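Local coordinates for putative rRNA methyltransferase (Sorangium cellulosum, PDB 4RWZ), which confers aminoglycoside resistance as a methyltransferase acting on 16S rRNA, probably at the N1 of an adenine, with activation that depends on the 30S subunit, at residues A[26-31]-A[36-41]; A[99-104]-A[126-131]. One frame throughout, in Å; residues are numbered along the deposited sequence.

Contact 1 of 2, residues A[26-31]-A[36-41]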
loop_
_atom_site.group_PDB
_atom_site.type_symbol
_atom_site.label_atom_id
_atom_site.label_comp_id
_atom_site.label_asym_id
_atom_site.label_seq_id
_atom_site.Cartn_x
_atom_site.Cartn_y
_atom_site.Cartn_z
ATOM N N ARG A 26 -3.456 -13.033 8.691
ATOM C CA ARG A 26 -2.696 -11.826 8.345
ATOM C C ARG A 26 -3.434 -10.999 7.322
ATOM O O ARG A 26 -4.317 -11.510 6.617
ATOM C CB ARG A 26 -1.314 -12.206 7.796
ATOM C CG ARG A 26 -0.364 -12.807 8.873
ATOM C CD ARG A 26 0.925 -13.341 8.275
ATOM N NE ARG A 26 1.810 -12.307 7.743
ATOM C CZ ARG A 26 2.623 -11.550 8.481
ATOM N NH1 ARG A 26 2.660 -11.705 9.802
ATOM N NH2 ARG A 26 3.402 -10.640 7.903
ATOM N N VAL A 27 -3.054 -9.726 7.243
ATOM C CA VAL A 27 -3.591 -8.805 6.255
ATOM C C VAL A 27 -2.463 -8.091 5.548
ATOM O O VAL A 27 -1.503 -7.615 6.176
ATOM C CB VAL A 27 -4.485 -7.729 6.925
ATOM C CG1 VAL A 27 -5.016 -6.718 5.875
ATOM C CG2 VAL A 27 -5.627 -8.393 7.700
ATOM N N LEU A 28 -2.559 -8.042 4.222
ATOM C CA LEU A 28 -1.624 -7.303 3.394
ATOM C C LEU A 28 -2.415 -6.217 2.692
ATOM O O LEU A 28 -3.535 -6.474 2.233
ATOM C CB LEU A 28 -1.018 -8.264 2.349
ATOM C CG LEU A 28 -0.374 -7.694 1.109
ATOM C CD1 LEU A 28 0.934 -6.956 1.425
ATOM C CD2 LEU A 28 -0.080 -8.867 0.104
ATOM N N ILE A 29 -1.887 -4.988 2.687
ATOM C CA ILE A 29 -2.516 -3.924 1.893
ATOM C C ILE A 29 -1.489 -3.398 0.940
ATOM O O ILE A 29 -0.372 -3.035 1.336
ATOM C CB ILE A 29 -3.068 -2.800 2.783
ATOM C CG1 ILE A 29 -4.102 -3.426 3.765
ATOM C CG2 ILE A 29 -3.647 -1.639 1.882
ATOM C CD1 ILE A 29 -4.704 -2.360 4.779
ATOM N N ASP A 30 -1.849 -3.330 -0.340
ATOM C CA ASP A 30 -0.921 -2.853 -1.363
ATOM C C ASP A 30 -1.453 -1.524 -1.877
ATOM O O ASP A 30 -2.486 -1.509 -2.502
ATOM C CB ASP A 30 -0.884 -3.883 -2.521
ATOM C CG ASP A 30 0.101 -3.489 -3.652
ATOM O OD1 ASP A 30 1.225 -3.009 -3.325
ATOM O OD2 ASP A 30 -0.195 -3.707 -4.900
ATOM N N VAL A 31 -0.753 -0.414 -1.621
ATOM C CA VAL A 31 -1.289 0.918 -1.981
ATOM C C VAL A 31 -0.751 1.313 -3.335
ATOM O O VAL A 31 0.461 1.156 -3.591
ATOM C CB VAL A 31 -0.854 1.931 -0.887
ATOM C CG1 VAL A 31 -1.178 3.352 -1.293
ATOM C CG2 VAL A 31 -1.572 1.571 0.351
ATOM N N GLY A 36 -3.442 -4.515 -10.110
ATOM C CA GLY A 36 -3.735 -5.375 -8.959
ATOM C C GLY A 36 -3.191 -6.780 -9.003
ATOM O O GLY A 36 -3.542 -7.636 -8.167
ATOM N N ARG A 37 -2.384 -7.063 -10.010
ATOM C CA ARG A 37 -1.898 -8.414 -10.194
ATOM C C ARG A 37 -0.997 -8.850 -9.047
ATOM O O ARG A 37 -0.999 -10.046 -8.689
ATOM C CB ARG A 37 -1.185 -8.568 -11.538
ATOM C CG ARG A 37 -2.193 -8.610 -12.678
ATOM C CD ARG A 37 -1.497 -8.843 -14.014
ATOM N NE ARG A 37 -2.571 -8.827 -15.048
ATOM C CZ ARG A 37 -2.366 -9.186 -16.316
ATOM N NH1 ARG A 37 -1.164 -9.599 -16.690
ATOM N NH2 ARG A 37 -3.363 -9.150 -17.189
ATOM N N PHE A 38 -0.307 -7.881 -8.414
ATOM C CA PHE A 38 0.518 -8.285 -7.254
ATOM C C PHE A 38 -0.360 -8.876 -6.145
ATOM O O PHE A 38 -0.004 -9.830 -5.432
ATOM C CB PHE A 38 1.268 -7.059 -6.729
ATOM C CG PHE A 38 1.988 -7.313 -5.404
ATOM C CD1 PHE A 38 3.145 -8.084 -5.359
ATOM C CD2 PHE A 38 1.465 -6.825 -4.230
ATOM C CE1 PHE A 38 3.785 -8.311 -4.112
ATOM C CE2 PHE A 38 2.092 -7.029 -2.993
ATOM C CZ PHE A 38 3.247 -7.762 -2.953
ATOM N N VAL A 39 -1.539 -8.279 -5.991
ATOM C CA VAL A 39 -2.492 -8.729 -4.951
ATOM C C VAL A 39 -3.114 -10.039 -5.311
ATOM O O VAL A 39 -3.256 -10.938 -4.457
ATOM C CB VAL A 39 -3.541 -7.631 -4.653
ATOM C CG1 VAL A 39 -4.734 -8.146 -3.857
ATOM C CG2 VAL A 39 -2.854 -6.455 -3.893
ATOM N N TYR A 40 -3.493 -10.201 -6.572
ATOM C CA TYR A 40 -3.980 -11.511 -6.986
ATOM C C TYR A 40 -2.980 -12.658 -6.738
ATOM O O TYR A 40 -3.324 -13.718 -6.194
ATOM C CB TYR A 40 -4.363 -11.467 -8.484
ATOM C CG TYR A 40 -5.052 -12.741 -8.940
ATOM C CD1 TYR A 40 -6.436 -12.939 -8.760
ATOM C CD2 TYR A 40 -4.331 -13.753 -9.535
ATOM C CE1 TYR A 40 -7.071 -14.113 -9.174
ATOM C CE2 TYR A 40 -4.969 -14.948 -9.958
ATOM C CZ TYR A 40 -6.332 -15.107 -9.772
ATOM O OH TYR A 40 -6.914 -16.296 -10.172
ATOM N N ARG A 41 -1.748 -12.457 -7.163
ATOM C CA ARG A 41 -0.721 -13.473 -6.940
ATOM C C ARG A 41 -0.474 -13.703 -5.463
ATOM O O ARG A 41 -0.283 -14.854 -5.032
ATOM C CB ARG A 41 0.589 -13.035 -7.599
ATOM C CG ARG A 41 0.526 -13.085 -9.118
ATOM C CD ARG A 41 1.950 -12.936 -9.763
ATOM N NE ARG A 41 2.511 -11.584 -9.491
ATOM C CZ ARG A 41 2.315 -10.535 -10.319
ATOM N NH1 ARG A 41 1.701 -10.693 -11.472
ATOM N NH2 ARG A 41 2.833 -9.393 -10.042
#
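Strand 26-31 and the first turn of the helix that follows it, residues 37-41, run nearly antiparallel (164°), their axes 9.4 Å apart. The backbones come nearest at Asp30 and Val39, whose CA atoms are separated by 7.1 Å. Between them the chain reverses through a short glycine-rich turn ending at the N-cap residue Gly36, whose positive phi suits glycine.

Alternate side chains of the strand face the helix, and of these Leu28 and Asp30 meet it. Phe38 reaches across with CG anti to its backbone N (chi1 171°), which carries the ring over to the strand. Its CD2 lies 3.6 Å from Asp30 OD2, approached obliquely, with carboxylate and ring planes 56° apart, so the two flat groups do not stack. Long and flat, the ring also meets Leu28, two residues away on the strand, where leucine CD2 gives Phe38 CE2 an apolar partner at 4.2 Å. Val39, branched at CB, brings its CG2 to within 3.5 Å of Asp30 CB; an apolar methyl suits the aliphatic part of that buried side chain.

The buried carboxylate needs polar partners, and it finds one for each oxygen: OD1 bonds to Thr102 OG1 on the next strand, OD2 to Thr33 OG1 in the turn. These two bonds fix its rotation. Asp30 begins the acidic, glycine-rich motif that in class I methyltransferases binds the S-adenosylmethionine cosubstrate, consistent with a similar role here.

This is the opening of the Rossmann-like beta-alpha-beta unit formed by strand 26-31, helix 37-45 and strand 49-55. Phe38 extends to Asn104 on strand 98-104, and Val39 leans on Cys51 of strand 49-55, so the helix end spans both neighbours of the strand.

Contact 2 of 2, residues A[99-104]-A[126-131]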
loop_
_atom_site.group_PDB
_atom_site.type_symbol
_atom_site.label_atom_id
_atom_site.label_comp_id
_atom_site.label_asym_id
_atom_site.label_seq_id
_atom_site.Cartn_x
_atom_site.Cartn_y
_atom_site.Cartn_z
ATOM N N HIS A 99 -0.777 -6.144 8.546
ATOM C CA HIS A 99 0.498 -6.688 9.038
ATOM C C HIS A 99 1.611 -6.273 8.097
ATOM O O HIS A 99 2.743 -6.084 8.527
ATOM C CB HIS A 99 0.473 -8.224 9.067
ATOM C CG HIS A 99 -0.454 -8.777 10.084
ATOM N ND1 HIS A 99 -1.809 -8.903 9.871
ATOM C CD2 HIS A 99 -0.220 -9.236 11.341
ATOM C CE1 HIS A 99 -2.370 -9.423 10.950
ATOM N NE2 HIS A 99 -1.430 -9.622 11.855
ATOM N N THR A 100 1.268 -6.113 6.808
ATOM C CA THR A 100 2.225 -5.685 5.774
ATOM C C THR A 100 1.570 -4.679 4.847
ATOM O O THR A 100 0.474 -4.959 4.323
ATOM C CB THR A 100 2.678 -6.896 4.915
ATOM O OG1 THR A 100 3.102 -7.960 5.792
ATOM C CG2 THR A 100 3.818 -6.486 3.971
ATOM N N LEU A 101 2.226 -3.532 4.620
ATOM C CA LEU A 101 1.711 -2.530 3.678
ATOM C C LEU A 101 2.777 -2.375 2.614
ATOM O O LEU A 101 3.902 -2.000 2.931
ATOM C CB LEU A 101 1.551 -1.194 4.392
ATOM C CG LEU A 101 1.172 0.034 3.550
ATOM C CD1 LEU A 101 -0.158 -0.187 3.040
ATOM C CD2 LEU A 101 1.219 1.255 4.546
ATOM N N THR A 102 2.438 -2.642 1.359
ATOM C CA THR A 102 3.425 -2.576 0.286
ATOM C C THR A 102 3.197 -1.371 -0.645
ATOM O O THR A 102 2.048 -0.961 -0.910
ATOM C CB THR A 102 3.452 -3.879 -0.558
ATOM O OG1 THR A 102 2.123 -4.132 -1.071
ATOM C CG2 THR A 102 3.942 -5.079 0.320
ATOM N N LEU A 103 4.306 -0.748 -1.072
ATOM C CA LEU A 103 4.247 0.295 -2.137
ATOM C C LEU A 103 5.252 -0.152 -3.167
ATOM O O LEU A 103 6.463 -0.021 -2.961
ATOM C CB LEU A 103 4.652 1.665 -1.606
ATOM C CG LEU A 103 3.554 2.223 -0.677
ATOM C CD1 LEU A 103 3.997 1.931 0.658
ATOM C CD2 LEU A 103 3.233 3.682 -0.822
ATOM N N ASN A 104 4.755 -0.698 -4.266
ATOM C CA ASN A 104 5.613 -1.260 -5.325
ATOM C C ASN A 104 5.711 -0.282 -6.465
ATOM O O ASN A 104 4.735 -0.090 -7.177
ATOM C CB ASN A 104 4.983 -2.537 -5.871
ATOM C CG ASN A 104 5.025 -3.655 -4.870
ATOM O OD1 ASN A 104 6.061 -3.882 -4.278
ATOM N ND2 ASN A 104 3.900 -4.336 -4.648
ATOM N N ARG A 126 0.917 5.191 7.913
ATOM C CA ARG A 126 1.032 4.613 9.254
ATOM C C ARG A 126 -0.351 4.288 9.824
ATOM O O ARG A 126 -0.534 3.328 10.565
ATOM C CB ARG A 126 1.780 5.566 10.184
ATOM C CG ARG A 126 1.783 5.134 11.672
ATOM C CD ARG A 126 2.553 3.783 11.859
ATOM N NE ARG A 126 2.608 3.419 13.285
ATOM C CZ ARG A 126 1.603 2.801 13.908
ATOM N NH1 ARG A 126 0.482 2.530 13.244
ATOM N NH2 ARG A 126 1.695 2.461 15.176
ATOM N N ARG A 127 -1.349 5.079 9.454
ATOM C CA ARG A 127 -2.708 4.813 9.925
ATOM C C ARG A 127 -3.218 3.439 9.510
ATOM O O ARG A 127 -4.037 2.820 10.244
ATOM C CB ARG A 127 -3.645 5.929 9.413
ATOM C CG ARG A 127 -5.115 5.822 9.721
ATOM C CD ARG A 127 -5.729 7.096 9.057
ATOM N NE ARG A 127 -7.171 7.259 9.119
ATOM C CZ ARG A 127 -7.976 7.122 8.070
ATOM N NH1 ARG A 127 -7.478 6.793 6.883
ATOM N NH2 ARG A 127 -9.282 7.313 8.206
ATOM N N LEU A 128 -2.712 2.915 8.387
ATOM C CA LEU A 128 -3.209 1.631 7.895
ATOM C C LEU A 128 -2.557 0.395 8.524
ATOM O O LEU A 128 -3.018 -0.727 8.305
ATOM C CB LEU A 128 -3.000 1.466 6.366
ATOM C CG LEU A 128 -3.794 2.414 5.471
ATOM C CD1 LEU A 128 -3.697 2.007 3.991
ATOM C CD2 LEU A 128 -5.198 2.419 5.917
ATOM N N VAL A 129 -1.467 0.612 9.235
ATOM C CA VAL A 129 -0.625 -0.479 9.688
ATOM C C VAL A 129 -0.861 -0.794 11.155
ATOM O O VAL A 129 -0.961 0.105 11.966
ATOM C CB VAL A 129 0.848 -0.116 9.488
ATOM C CG1 VAL A 129 1.758 -1.332 9.815
ATOM C CG2 VAL A 129 1.056 0.277 8.017
ATOM N N ARG A 130 -0.924 -2.070 11.496
ATOM C CA ARG A 130 -1.107 -2.421 12.915
ATOM C C ARG A 130 0.239 -2.283 13.606
ATOM O O ARG A 130 1.292 -2.389 12.944
ATOM C CB ARG A 130 -1.727 -3.823 13.067
ATOM C CG ARG A 130 -0.827 -4.969 12.831
ATOM C CD ARG A 130 -1.597 -6.280 13.056
ATOM N NE ARG A 130 -2.722 -6.377 12.140
ATOM C CZ ARG A 130 -3.872 -6.982 12.433
ATOM N NH1 ARG A 130 -4.027 -7.524 13.649
ATOM N NH2 ARG A 130 -4.865 -7.037 11.523
ATOM N N PRO A 131 0.236 -2.008 14.927
ATOM C CA PRO A 131 1.498 -1.950 15.695
ATOM C C PRO A 131 2.330 -3.186 15.441
ATOM O O PRO A 131 1.787 -4.301 15.373
ATOM C CB PRO A 131 1.033 -1.931 17.165
ATOM C CG PRO A 131 -0.336 -1.326 17.115
ATOM C CD PRO A 131 -0.942 -1.781 15.783
#
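His99 ND1 accepts a hydrogen bond from the backbone amide of Val27 on the neighbouring strand, and the imidazole so held is stacked against Arg130. Because ND1 serves as acceptor, the ring proton probably sits on NE2. The bond fixes the ring's rotation and presents one face to the arginine.

The guanidinium of Arg130 lies flat on that face, the planes 13° apart and the centres separated by 3.8 Å, in a parallel stack. The overlap is offset: His99 CE1 sits under the middle of the guanidinium, 3.2 Å from Arg130 CZ, whereas NE lies toward the rim of the imidazole. Nearer the backbone, Arg130 CD adds a CH-pi contact, 3.7 Å from the ring centroid and over the face. Two bends make this possible. CG stands between the backbone N and the carbonyl carbon (chi1 76°), and a further turn at chi3 (60°) folds the end of the chain down onto the ring. Arginine fits here because its CD and guanidinium cover the histidine face while its NH2 reaches the carbonyl O of Leu97, a bond that keeps the guanidinium in place.

Behind this polar pair the contact is apolar. Leu101 CD2 packs on Val129 CG2 at 3.6 Å, the two side chains crossing at about a right angle, and its other methyl, CD1, meets Leu128 CD1 at 4.3 Å. Leucine suits position 101 because its two methyls reach these two different partners.

Strand 98-104 is flanked by strands 26-31 and 133-139, and residues 126-131 carry the chain from helix 119-127 into the latter. The contact thus ties the start of the strand to the return of the parallel beta-alpha-beta crossover, with Leu101 also touching Leu135 and Leu128 packing on Leu90 and Leu94.

How the contacts relate
The two contacts lie about 11 Å apart, centre to centre, and follow one another along the chain: contact 1 closes before contact 2 opens. Each starts on a central strand of the same seven-stranded mixed sheet, and these strands, 26-31 and 98-104, are parallel neighbours. They are joined directly, probably by a hydrogen bond from Thr102 N to Ile29 O (2.8 Å). Contact 1 reaches toward the C-terminal end of its strand through Asp30, where class I methyltransferases place the cosubstrate site, whereas contact 2 clusters near the start of the adjacent strand. They lie on opposite faces of the sheet: Phe38 covers the side bearing Leu28, Asp30 and Thr102, while Leu101, alternating with Thr102, points to the other.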